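Local coordinates for armadillo repeat protein arm00016 (Synthetic construct, PDB 4D4E), which is a computationally designed armadillo repeat protein built for modular peptide recognition, at residues S141-L146 against V159-N164; S183-L188 against V201-N206; A108-I113 against E152-N157. All blocks are in the same frame, centred on the assembly; numbering follows the deposited sequence.

Interaction 1: residues S141-L146 against V159-N164; sequences SPLVKL and VAAIAN
No hydrogen bond passes between L143 or V144 and the helix carrying A161 and I162; the shortest polar bond here, from A163 N to V159 O at 2.8 Å, belongs to the backbone of helix 152-166 itself. The axes of segments 141-146 and 159-164 come within 9.6 Å, their N-to-C directions 133° apart, obliquely antiparallel. Between them L143 splits its contact in two. Its CB takes the end of I162, with CB of L143 and CD1 of I162 3.7 Å apart, while its branched end lies against the methyl of A161, CD1 of L143 being 4.0 Å from that CB. The second torsion of I162 (chi2 -58°) folds CD1 back from an extended chain, and the methyl lands beside the base of the leucine. V144 adds a looser touch through CG2, 4.4 Å from CD1 of I162. Further along helix 152-166, N164 ND2 is hydrogen-bonded to the backbone oxygen of A121 in helix 110-124, while I120 and I165 also touch L143. The contact itself is thus wholly apolar: methyl and methylene groups meet by dispersion and exclusion of water, and the methyl of A161 meets the leucine's branched end.

Interaction 2: residues S183-L188 against V201-N206; sequences SPLVKL and VAAIAN
Apolar packing carries this contact, and L185, V186, A203 and I204 share it. L185 reaches out to A203 with its branched end: CD2 is 3.8 Å from CB of A203, and CG is close behind at 4.0 Å from the same methyl, which therefore sits under the fork of the leucine. The side chain is not in a standard rotamer, since chi2 of 12° leaves CD1 nearly eclipsed with CA. I204 approaches differently. Its chain is extended at chi2 (-177°), sending CD1 into the angle between two consecutive residues, where it lies 4.1 Å from CG2 of V186 and 4.0 Å from the backbone oxygen of L185. The valine and isoleucine side chains meet at about a right angle, methyl against methyl.

Of polar bonds, none joins the two segments. Those present are backbone bonds that keep each helix wound, such as A205 N to V201 O at 2.9 Å. The axes of segments 183-187 and 201-206 approach to 9.8 Å, with 134° between their N-to-C directions.

Within the superhelical stack, helix 152-166 packs on one side through V159 and I162, which touch L185. Helix 236-248 covers another face of helix 194-208, with N241 and A245 against V201. Helix 194-208 thus lies between these two long helices, and helix 182-187 packs across it, while P184 and L188 rest on L147, in the loop after helix 140-146.

Interaction 3: residues A108-I113 against E152-N157; sequences ASEEVI and EEVIKN
The backbones draw nearest at I113 and V154, whose CA atoms are 7.1 Å apart where the first turns of helices 110-124 and 152-166 lie side by side. V154 points its side chain across the gap and uses both methyls. CG1 meets CG2 of I113 at 4.0 Å, the two side chains slanting past each other, while CG2 rests 4.0 Å from the backbone oxygen of E110. This division follows from the valine torsion: with CG1 opposite the backbone N (chi1 175°), the second methyl is left beside that N and faces the start of the other helix. The methylene part of E110 adds a marginal touch, its CG being 4.5 Å from CG2 of V154.

The first turn of helix 110-124 is fixed by S109 at the N-cap. Its OG accepts from V112 N over 3.1 Å, with an N-H...O angle of 153°, and so takes up an amide of the first turn, which also bonds weakly to the backbone oxygen of S109.

Beside the apolar centre two carboxylates come near each other. OE1 of E111 and OE2 of E153 stand 5.4 Å apart, a repulsion probably eased by K114, whose ammonium forms long, weak ion pairs with both carboxylates. N157, one turn beyond E153, gives a weak hydrogen bond from ND2 to the backbone oxygen of K114.

On its far side helix 110-124 packs against helix 68-81, where V112 touches I71, and helix 152-166 meets helix 194-208 through I155 against V196. The contact is therefore one step in the regular side-by-side stacking of the long helices.

Helix 152-166 ties the set together: its first half forms interaction 3 with helix 110-124, and its second half forms interaction 1, whose centre is about 12 Å from that of interaction 3. L146 fills the angle between them, its CD2 4.0 Å from CG2 of I113. Interaction 2 presents the same two sequences as interaction 1 one step along the stack, about 10 Å between centres, and the two pack together where CD1 of L185 lies 3.7 Å from CG2 of I162. The centres of interactions 2 and 3 are about 19 Å apart. In natural armadillo proteins helices equivalent to the long ones here line the peptide groove, so their regular spacing probably sets the pitch of recognition.

Interaction 1: residues S141-L146 against V159-N164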
ATOM      1  N   SER A 141      12.300  -1.620   1.180  1.00 26.31           N
ATOM      2  CA  SER A 141      12.862  -1.962   2.477  1.00 29.88           C
ATOM      3  C   SER A 141      11.968  -1.625   3.720  1.00 30.99           C
ATOM      4  O   SER A 141      11.866  -2.453   4.640  1.00 30.49           O
ATOM      5  CB  SER A 141      14.257  -1.351   2.660  1.00 34.11           C
ATOM      6  OG  SER A 141      15.196  -2.254   2.089  1.00 42.79           O
ATOM      7  N   PRO A 142      11.389  -0.403   3.771  1.00 28.54           N
ATOM      8  CA  PRO A 142      10.598  -0.103   4.956  1.00 27.85           C
ATOM      9  C   PRO A 142       9.322  -0.939   4.986  1.00 29.24           C
ATOM     10  O   PRO A 142       8.860  -1.303   6.085  1.00 27.11           O
ATOM     11  CB  PRO A 142      10.255   1.394   4.801  1.00 26.47           C
ATOM     12  CG  PRO A 142      10.529   1.736   3.402  1.00 28.22           C
ATOM     13  CD  PRO A 142      11.683   0.823   3.011  1.00 27.61           C
ATOM     14  N   LEU A 143       8.762  -1.229   3.800  1.00 28.40           N
ATOM     15  CA  LEU A 143       7.572  -2.092   3.709  1.00 29.89           C
ATOM     16  C   LEU A 143       7.896  -3.475   4.237  1.00 31.53           C
ATOM     17  O   LEU A 143       7.105  -4.039   5.007  1.00 31.24           O
ATOM     18  CB  LEU A 143       7.009  -2.171   2.279  1.00 28.35           C
ATOM     19  CG  LEU A 143       6.275  -0.963   1.694  1.00 27.30           C
ATOM     20  CD1 LEU A 143       5.825  -1.214   0.243  1.00 25.97           C
ATOM     21  CD2 LEU A 143       5.024  -0.672   2.539  1.00 28.22           C
ATOM     22  N   VAL A 144       9.063  -4.013   3.857  1.00 29.15           N
ATOM     23  CA  VAL A 144       9.440  -5.345   4.313  1.00 31.06           C
ATOM     24  C   VAL A 144       9.520  -5.366   5.860  1.00 32.94           C
ATOM     25  O   VAL A 144       9.086  -6.347   6.516  1.00 34.84           O
ATOM     26  CB  VAL A 144      10.737  -5.807   3.609  1.00 30.17           C
ATOM     27  CG1 VAL A 144      11.602  -6.772   4.465  1.00 31.31           C
ATOM     28  CG2 VAL A 144      10.410  -6.324   2.197  1.00 28.23           C
ATOM     29  N   LYS A 145      10.080  -4.285   6.408  1.00 34.21           N
ATOM     30  CA  LYS A 145      10.153  -4.068   7.841  1.00 36.12           C
ATOM     31  C   LYS A 145       8.792  -4.010   8.504  1.00 35.63           C
ATOM     32  O   LYS A 145       8.642  -4.541   9.579  1.00 34.34           O
ATOM     33  CB  LYS A 145      10.931  -2.809   8.162  1.00 42.55           C
ATOM     34  CG  LYS A 145      12.270  -3.097   8.804  1.00 48.76           C
ATOM     35  CD  LYS A 145      12.346  -2.449  10.193  1.00 56.36           C
ATOM     36  CE  LYS A 145      12.948  -1.060  10.101  1.00 58.57           C
ATOM     37  NZ  LYS A 145      12.514  -0.458   8.807  1.00 55.09           N
ATOM     38  N   LEU A 146       7.791  -3.404   7.858  1.00 30.93           N
ATOM     39  CA  LEU A 146       6.496  -3.316   8.455  1.00 32.70           C
ATOM     40  C   LEU A 146       5.761  -4.649   8.434  1.00 37.79           C
ATOM     41  O   LEU A 146       4.799  -4.811   9.187  1.00 35.44           O
ATOM     42  CB  LEU A 146       5.669  -2.201   7.849  1.00 31.39           C
ATOM     43  CG  LEU A 146       6.304  -0.812   7.955  1.00 32.48           C
ATOM     44  CD1 LEU A 146       5.541   0.095   7.030  1.00 30.93           C
ATOM     45  CD2 LEU A 146       6.202  -0.331   9.399  1.00 30.50           C
ATOM     46  N   VAL A 159       1.239  -6.112   3.845  1.00 20.67           N
ATOM     47  CA  VAL A 159       1.257  -7.267   2.956  0.50 20.13           C
ATOM     48  C   VAL A 159       0.475  -6.980   1.717  1.00 19.87           C
ATOM     49  O   VAL A 159       0.808  -7.490   0.652  1.00 21.27           O
ATOM     50  CB  VAL A 159       0.655  -8.573   3.536  0.50 20.55           C
ATOM     51  CG1 VAL A 159       1.351  -9.779   2.896  0.50 17.90           C
ATOM     52  CG2 VAL A 159       0.775  -8.606   5.035  0.50 18.74           C
ATOM     53  N   ALA A 160      -0.590  -6.202   1.854  1.00 21.27           N
ATOM     54  CA  ALA A 160      -1.408  -5.822   0.674  1.00 23.53           C
ATOM     55  C   ALA A 160      -0.532  -5.008  -0.320  1.00 23.51           C
ATOM     56  O   ALA A 160      -0.616  -5.189  -1.580  1.00 24.89           O
ATOM     57  CB  ALA A 160      -2.660  -5.011   1.117  1.00 24.85           C
ATOM     58  N   ALA A 161       0.353  -4.170   0.226  1.00 23.58           N
ATOM     59  CA  ALA A 161       1.281  -3.401  -0.644  1.00 25.13           C
ATOM     60  C   ALA A 161       2.290  -4.344  -1.300  1.00 26.65           C
ATOM     61  O   ALA A 161       2.586  -4.207  -2.466  1.00 25.70           O
ATOM     62  CB  ALA A 161       1.998  -2.294   0.168  1.00 26.96           C
ATOM     63  N   ILE A 162       2.852  -5.274  -0.528  1.00 26.03           N
ATOM     64  CA  ILE A 162       3.838  -6.196  -1.054  1.00 26.31           C
ATOM     65  C   ILE A 162       3.200  -7.123  -2.113  1.00 27.74           C
ATOM     66  O   ILE A 162       3.778  -7.332  -3.173  1.00 27.09           O
ATOM     67  CB  ILE A 162       4.471  -7.064   0.043  1.00 29.83           C
ATOM     68  CG1 ILE A 162       5.296  -6.221   1.045  1.00 28.64           C
ATOM     69  CG2 ILE A 162       5.234  -8.281  -0.584  1.00 27.89           C
ATOM     70  CD1 ILE A 162       6.439  -5.394   0.481  1.00 29.10           C
ATOM     71  N   ALA A 163       2.016  -7.655  -1.823  1.00 28.58           N
ATOM     72  CA  ALA A 163       1.231  -8.423  -2.812  1.00 27.85           C
ATOM     73  C   ALA A 163       1.068  -7.616  -4.133  1.00 26.54           C
ATOM     74  O   ALA A 163       1.313  -8.161  -5.244  1.00 27.32           O
ATOM     75  CB  ALA A 163      -0.147  -8.839  -2.241  1.00 26.54           C
ATOM     76  N   ASN A 164       0.627  -6.359  -4.015  1.00 27.03           N
ATOM     77  CA  ASN A 164       0.424  -5.493  -5.194  1.00 26.88           C
ATOM     78  C   ASN A 164       1.724  -5.284  -5.994  1.00 26.04           C
ATOM     79  O   ASN A 164       1.722  -5.341  -7.210  1.00 27.80           O
ATOM     80  CB  ASN A 164      -0.171  -4.142  -4.827  1.00 25.52           C
ATOM     81  CG  ASN A 164      -1.569  -4.252  -4.302  1.00 25.43           C
ATOM     82  OD1 ASN A 164      -2.124  -5.310  -4.352  1.00 26.22           O
ATOM     83  ND2 ASN A 164      -2.137  -3.164  -3.777  1.00 25.32           N
TER

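Interaction 2: residues S183-L188 against V201-N206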
ATOM      1  N   SER A 183      10.993 -14.484   3.334  1.00 31.97           N
ATOM      2  CA  SER A 183      10.813 -15.145   4.637  0.50 32.34           C
ATOM      3  C   SER A 183       9.736 -14.447   5.508  1.00 32.94           C
ATOM      4  O   SER A 183       8.933 -15.129   6.185  1.00 30.82           O
ATOM      5  CB  SER A 183      12.151 -15.292   5.366  0.50 32.93           C
ATOM      6  OG  SER A 183      12.292 -14.360   6.419  0.50 35.11           O
ATOM      7  N   PRO A 184       9.704 -13.088   5.495  1.00 32.27           N
ATOM      8  CA  PRO A 184       8.572 -12.472   6.163  1.00 31.61           C
ATOM      9  C   PRO A 184       7.209 -12.833   5.556  1.00 29.49           C
ATOM     10  O   PRO A 184       6.224 -12.930   6.277  1.00 26.84           O
ATOM     11  CB  PRO A 184       8.868 -10.970   6.042  1.00 34.05           C
ATOM     12  CG  PRO A 184      10.362 -10.887   5.989  1.00 31.35           C
ATOM     13  CD  PRO A 184      10.816 -12.119   5.278  1.00 33.03           C
ATOM     14  N   LEU A 185       7.151 -13.046   4.245  1.00 26.74           N
ATOM     15  CA  LEU A 185       5.885 -13.399   3.591  1.00 26.61           C
ATOM     16  C   LEU A 185       5.462 -14.827   3.977  1.00 28.44           C
ATOM     17  O   LEU A 185       4.249 -15.094   4.130  1.00 25.19           O
ATOM     18  CB  LEU A 185       6.019 -13.278   2.078  1.00 24.26           C
ATOM     19  CG  LEU A 185       5.328 -12.222   1.214  1.00 27.03           C
ATOM     20  CD1 LEU A 185       4.625 -11.004   1.868  1.00 24.28           C
ATOM     21  CD2 LEU A 185       6.138 -11.851  -0.056  1.00 24.33           C
ATOM     22  N   VAL A 186       6.451 -15.723   4.120  1.00 25.86           N
ATOM     23  CA  VAL A 186       6.225 -17.126   4.481  1.00 28.79           C
ATOM     24  C   VAL A 186       5.733 -17.258   5.942  1.00 29.45           C
ATOM     25  O   VAL A 186       4.812 -18.020   6.253  1.00 28.53           O
ATOM     26  CB  VAL A 186       7.479 -17.987   4.178  1.00 26.98           C
ATOM     27  CG1 VAL A 186       7.413 -19.306   4.881  1.00 28.33           C
ATOM     28  CG2 VAL A 186       7.580 -18.279   2.691  1.00 28.32           C
ATOM     29  N   LYS A 187       6.313 -16.451   6.817  1.00 32.70           N
ATOM     30  CA  LYS A 187       5.871 -16.283   8.205  1.00 31.89           C
ATOM     31  C   LYS A 187       4.376 -15.799   8.314  1.00 29.93           C
ATOM     32  O   LYS A 187       3.581 -16.373   9.039  1.00 27.33           O
ATOM     33  CB  LYS A 187       6.894 -15.314   8.824  1.00 35.26           C
ATOM     34  CG  LYS A 187       6.878 -15.053  10.317  1.00 41.56           C
ATOM     35  CD  LYS A 187       5.816 -14.026  10.654  1.00 45.57           C
ATOM     36  CE  LYS A 187       6.319 -12.943  11.602  1.00 50.42           C
ATOM     37  NZ  LYS A 187       6.121 -13.325  13.018  1.00 52.37           N
ATOM     38  N   LEU A 188       4.002 -14.800   7.513  1.00 26.56           N
ATOM     39  CA  LEU A 188       2.655 -14.254   7.454  0.50 26.72           C
ATOM     40  C   LEU A 188       1.606 -15.266   6.985  1.00 26.84           C
ATOM     41  O   LEU A 188       0.412 -15.013   7.134  1.00 25.22           O
ATOM     42  CB  LEU A 188       2.625 -13.041   6.515  0.50 27.09           C
ATOM     43  CG  LEU A 188       2.894 -11.669   7.139  0.50 29.33           C
ATOM     44  CD1 LEU A 188       3.357 -11.755   8.584  0.50 27.83           C
ATOM     45  CD2 LEU A 188       3.848 -10.828   6.283  0.50 30.10           C
ATOM     46  N   VAL A 201      -0.585 -15.098   0.717  1.00 28.07           N
ATOM     47  CA  VAL A 201      -0.737 -16.151  -0.250  1.00 28.25           C
ATOM     48  C   VAL A 201      -0.743 -15.522  -1.643  1.00 26.35           C
ATOM     49  O   VAL A 201      -0.209 -16.070  -2.581  1.00 26.91           O
ATOM     50  CB  VAL A 201      -2.053 -16.956  -0.043  1.00 27.01           C
ATOM     51  CG1 VAL A 201      -2.325 -17.833  -1.246  1.00 24.77           C
ATOM     52  CG2 VAL A 201      -1.998 -17.848   1.215  1.00 27.14           C
ATOM     53  N   ALA A 202      -1.440 -14.422  -1.806  1.00 27.19           N
ATOM     54  CA  ALA A 202      -1.493 -13.777  -3.142  1.00 25.96           C
ATOM     55  C   ALA A 202      -0.069 -13.375  -3.608  1.00 25.71           C
ATOM     56  O   ALA A 202       0.337 -13.651  -4.735  1.00 28.50           O
ATOM     57  CB  ALA A 202      -2.374 -12.542  -3.093  1.00 27.35           C
ATOM     58  N   ALA A 203       0.681 -12.748  -2.709  1.00 26.54           N
ATOM     59  CA  ALA A 203       2.046 -12.294  -3.019  1.00 25.11           C
ATOM     60  C   ALA A 203       2.874 -13.453  -3.557  1.00 25.31           C
ATOM     61  O   ALA A 203       3.468 -13.366  -4.600  1.00 24.10           O
ATOM     62  CB  ALA A 203       2.692 -11.767  -1.753  1.00 24.49           C
ATOM     63  N   ILE A 204       2.846 -14.552  -2.808  1.00 27.01           N
ATOM     64  CA  ILE A 204       3.573 -15.740  -3.066  1.00 29.17           C
ATOM     65  C   ILE A 204       3.103 -16.419  -4.351  1.00 32.73           C
ATOM     66  O   ILE A 204       3.932 -16.803  -5.164  1.00 32.29           O
ATOM     67  CB  ILE A 204       3.534 -16.640  -1.824  1.00 31.18           C
ATOM     68  CG1 ILE A 204       4.378 -16.001  -0.743  1.00 28.91           C
ATOM     69  CG2 ILE A 204       3.992 -18.084  -2.149  1.00 33.36           C
ATOM     70  CD1 ILE A 204       4.459 -16.845   0.497  1.00 34.53           C
ATOM     71  N   ALA A 205       1.801 -16.508  -4.574  1.00 31.40           N
ATOM     72  CA  ALA A 205       1.316 -16.953  -5.894  1.00 33.30           C
ATOM     73  C   ALA A 205       1.836 -16.090  -7.103  1.00 33.58           C
ATOM     74  O   ALA A 205       2.158 -16.619  -8.167  1.00 33.56           O
ATOM     75  CB  ALA A 205      -0.199 -17.014  -5.889  1.00 32.49           C
ATOM     76  N   ASN A 206       1.912 -14.774  -6.925  1.00 33.49           N
ATOM     77  CA  ASN A 206       2.500 -13.880  -7.966  1.00 33.52           C
ATOM     78  C   ASN A 206       3.971 -14.158  -8.291  1.00 32.96           C
ATOM     79  O   ASN A 206       4.362 -14.164  -9.456  1.00 37.53           O
ATOM     80  CB  ASN A 206       2.336 -12.391  -7.607  1.00 30.98           C
ATOM     81  CG  ASN A 206       0.909 -11.938  -7.637  1.00 33.02           C
ATOM     82  OD1 ASN A 206       0.179 -12.285  -8.557  1.00 40.08           O
ATOM     83  ND2 ASN A 206       0.492 -11.110  -6.641  1.00 35.39           N
TER

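Interaction 3: residues A108-I113 against E152-N157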
ATOM      1  N   ALA A 108       6.406   8.714  13.999  1.00 36.74           N
ATOM      2  CA  ALA A 108       6.203   8.319  15.392  1.00 40.87           C
ATOM      3  C   ALA A 108       4.762   7.801  15.661  1.00 41.10           C
ATOM      4  O   ALA A 108       4.571   7.171  16.681  1.00 48.16           O
ATOM      5  CB  ALA A 108       6.574   9.440  16.378  1.00 37.51           C
ATOM      6  N   SER A 109       3.776   8.057  14.773  1.00 34.81           N
ATOM      7  CA  SER A 109       2.389   7.644  15.028  1.00 33.59           C
ATOM      8  C   SER A 109       1.982   6.416  14.224  1.00 37.73           C
ATOM      9  O   SER A 109       1.926   6.471  12.958  1.00 33.00           O
ATOM     10  CB  SER A 109       1.423   8.812  14.751  1.00 31.22           C
ATOM     11  OG  SER A 109       0.106   8.366  14.447  1.00 26.77           O
ATOM     12  N   GLU A 110       1.668   5.323  14.932  1.00 34.63           N
ATOM     13  CA  GLU A 110       1.171   4.114  14.274  1.00 40.58           C
ATOM     14  C   GLU A 110      -0.040   4.297  13.389  1.00 36.00           C
ATOM     15  O   GLU A 110      -0.194   3.597  12.386  1.00 30.89           O
ATOM     16  CB  GLU A 110       0.922   2.958  15.248  1.00 48.82           C
ATOM     17  CG  GLU A 110       1.971   1.856  15.087  1.00 68.09           C
ATOM     18  CD  GLU A 110       1.825   0.724  16.092  1.00 86.08           C
ATOM     19  OE1 GLU A 110       0.920  -0.122  15.901  1.00 91.50           O
ATOM     20  OE2 GLU A 110       2.619   0.677  17.069  1.00 96.09           O
ATOM     21  N   GLU A 111      -0.917   5.217  13.770  1.00 29.28           N
ATOM     22  CA  GLU A 111      -2.066   5.554  12.961  1.00 29.14           C
ATOM     23  C   GLU A 111      -1.628   6.243  11.641  1.00 28.78           C
ATOM     24  O   GLU A 111      -2.241   6.002  10.580  1.00 25.33           O
ATOM     25  CB  GLU A 111      -2.962   6.459  13.817  1.00 34.86           C
ATOM     26  CG  GLU A 111      -4.434   6.356  13.586  1.00 38.39           C
ATOM     27  CD  GLU A 111      -5.002   4.968  13.731  1.00 37.85           C
ATOM     28  OE1 GLU A 111      -4.748   4.310  14.748  1.00 42.61           O
ATOM     29  OE2 GLU A 111      -5.725   4.539  12.820  1.00 43.32           O
ATOM     30  N   VAL A 112      -0.566   7.083  11.683  1.00 25.80           N
ATOM     31  CA  VAL A 112      -0.062   7.723  10.451  1.00 24.72           C
ATOM     32  C   VAL A 112       0.561   6.666   9.510  1.00 25.93           C
ATOM     33  O   VAL A 112       0.272   6.662   8.299  1.00 23.59           O
ATOM     34  CB  VAL A 112       0.896   8.938  10.698  1.00 24.64           C
ATOM     35  CG1 VAL A 112       1.576   9.354   9.398  1.00 24.33           C
ATOM     36  CG2 VAL A 112       0.180  10.187  11.277  1.00 22.19           C
ATOM     37  N   ILE A 113       1.341   5.741  10.081  1.00 28.24           N
ATOM     38  CA  ILE A 113       2.000   4.666   9.327  1.00 29.55           C
ATOM     39  C   ILE A 113       0.935   3.771   8.705  1.00 30.83           C
ATOM     40  O   ILE A 113       1.038   3.390   7.536  1.00 28.94           O
ATOM     41  CB  ILE A 113       2.930   3.851  10.253  1.00 31.08           C
ATOM     42  CG1 ILE A 113       4.069   4.724  10.764  1.00 30.18           C
ATOM     43  CG2 ILE A 113       3.436   2.585   9.550  1.00 32.44           C
ATOM     44  CD1 ILE A 113       5.053   4.013  11.689  1.00 32.92           C
ATOM     45  N   GLU A 152      -1.417  -5.271  13.827  1.00 48.51           N
ATOM     46  CA  GLU A 152      -2.067  -6.095  12.787  1.00 49.87           C
ATOM     47  C   GLU A 152      -2.487  -5.189  11.636  1.00 45.52           C
ATOM     48  O   GLU A 152      -2.211  -5.480  10.486  1.00 47.97           O
ATOM     49  CB  GLU A 152      -3.309  -6.883  13.293  1.00 52.52           C
ATOM     50  CG  GLU A 152      -3.990  -7.829  12.255  1.00 58.56           C
ATOM     51  CD  GLU A 152      -5.094  -7.201  11.354  1.00 67.59           C
ATOM     52  OE1 GLU A 152      -5.825  -6.297  11.836  1.00 75.58           O
ATOM     53  OE2 GLU A 152      -5.252  -7.602  10.155  1.00 62.28           O
ATOM     54  N   GLU A 153      -3.177  -4.100  11.938  1.00 40.51           N
ATOM     55  CA  GLU A 153      -3.650  -3.217  10.887  1.00 41.51           C
ATOM     56  C   GLU A 153      -2.483  -2.692   9.992  1.00 35.29           C
ATOM     57  O   GLU A 153      -2.675  -2.516   8.782  1.00 39.17           O
ATOM     58  CB  GLU A 153      -4.443  -2.054  11.492  1.00 44.65           C
ATOM     59  CG  GLU A 153      -5.310  -2.442  12.680  1.00 57.39           C
ATOM     60  CD  GLU A 153      -6.222  -1.301  13.109  1.00 73.05           C
ATOM     61  OE1 GLU A 153      -6.976  -0.783  12.240  1.00 79.74           O
ATOM     62  OE2 GLU A 153      -6.190  -0.916  14.306  1.00 73.36           O
ATOM     63  N   VAL A 154      -1.286  -2.464  10.573  1.00 30.12           N
ATOM     64  CA  VAL A 154      -0.129  -2.066   9.770  1.00 30.06           C
ATOM     65  C   VAL A 154       0.336  -3.261   8.913  1.00 30.25           C
ATOM     66  O   VAL A 154       0.433  -3.133   7.714  1.00 28.68           O
ATOM     67  CB  VAL A 154       1.013  -1.507  10.616  1.00 33.24           C
ATOM     68  CG1 VAL A 154       2.207  -1.244   9.722  1.00 29.68           C
ATOM     69  CG2 VAL A 154       0.576  -0.231  11.365  1.00 33.08           C
ATOM     70  N   ILE A 155       0.524  -4.430   9.536  1.00 28.55           N
ATOM     71  CA  ILE A 155       0.838  -5.657   8.812  1.00 29.24           C
ATOM     72  C   ILE A 155      -0.140  -5.948   7.706  1.00 29.23           C
ATOM     73  O   ILE A 155       0.260  -6.089   6.583  1.00 25.19           O
ATOM     74  CB  ILE A 155       1.043  -6.868   9.746  1.00 34.80           C
ATOM     75  CG1 ILE A 155       2.295  -6.614  10.612  1.00 34.73           C
ATOM     76  CG2 ILE A 155       1.248  -8.145   8.929  1.00 36.56           C
ATOM     77  CD1 ILE A 155       2.562  -7.702  11.627  1.00 43.43           C
ATOM     78  N   LYS A 156      -1.428  -5.905   7.991  1.00 31.76           N
ATOM     79  CA  LYS A 156      -2.440  -6.099   6.963  1.00 34.25           C
ATOM     80  C   LYS A 156      -2.187  -5.215   5.697  1.00 34.76           C
ATOM     81  O   LYS A 156      -2.148  -5.726   4.562  1.00 34.96           O
ATOM     82  CB  LYS A 156      -3.813  -5.813   7.582  1.00 39.04           C
ATOM     83  CG  LYS A 156      -4.964  -5.562   6.621  1.00 50.16           C
ATOM     84  CD  LYS A 156      -5.376  -6.805   5.855  1.00 59.41           C
ATOM     85  CE  LYS A 156      -6.455  -6.485   4.815  1.00 65.89           C
ATOM     86  NZ  LYS A 156      -7.833  -6.524   5.384  1.00 69.52           N
ATOM     87  N   ASN A 157      -2.060  -3.900   5.890  1.00 32.09           N
ATOM     88  CA  ASN A 157      -1.869  -2.962   4.755  1.00 28.19           C
ATOM     89  C   ASN A 157      -0.483  -3.214   4.073  1.00 26.15           C
ATOM     90  O   ASN A 157      -0.367  -3.124   2.841  1.00 23.22           O
ATOM     91  CB  ASN A 157      -1.940  -1.523   5.289  1.00 31.13           C
ATOM     92  CG  ASN A 157      -3.370  -1.077   5.675  1.00 33.34           C
ATOM     93  OD1 ASN A 157      -4.344  -1.527   5.107  1.00 37.34           O
ATOM     94  ND2 ASN A 157      -3.469  -0.148   6.589  1.00 28.82           N
TER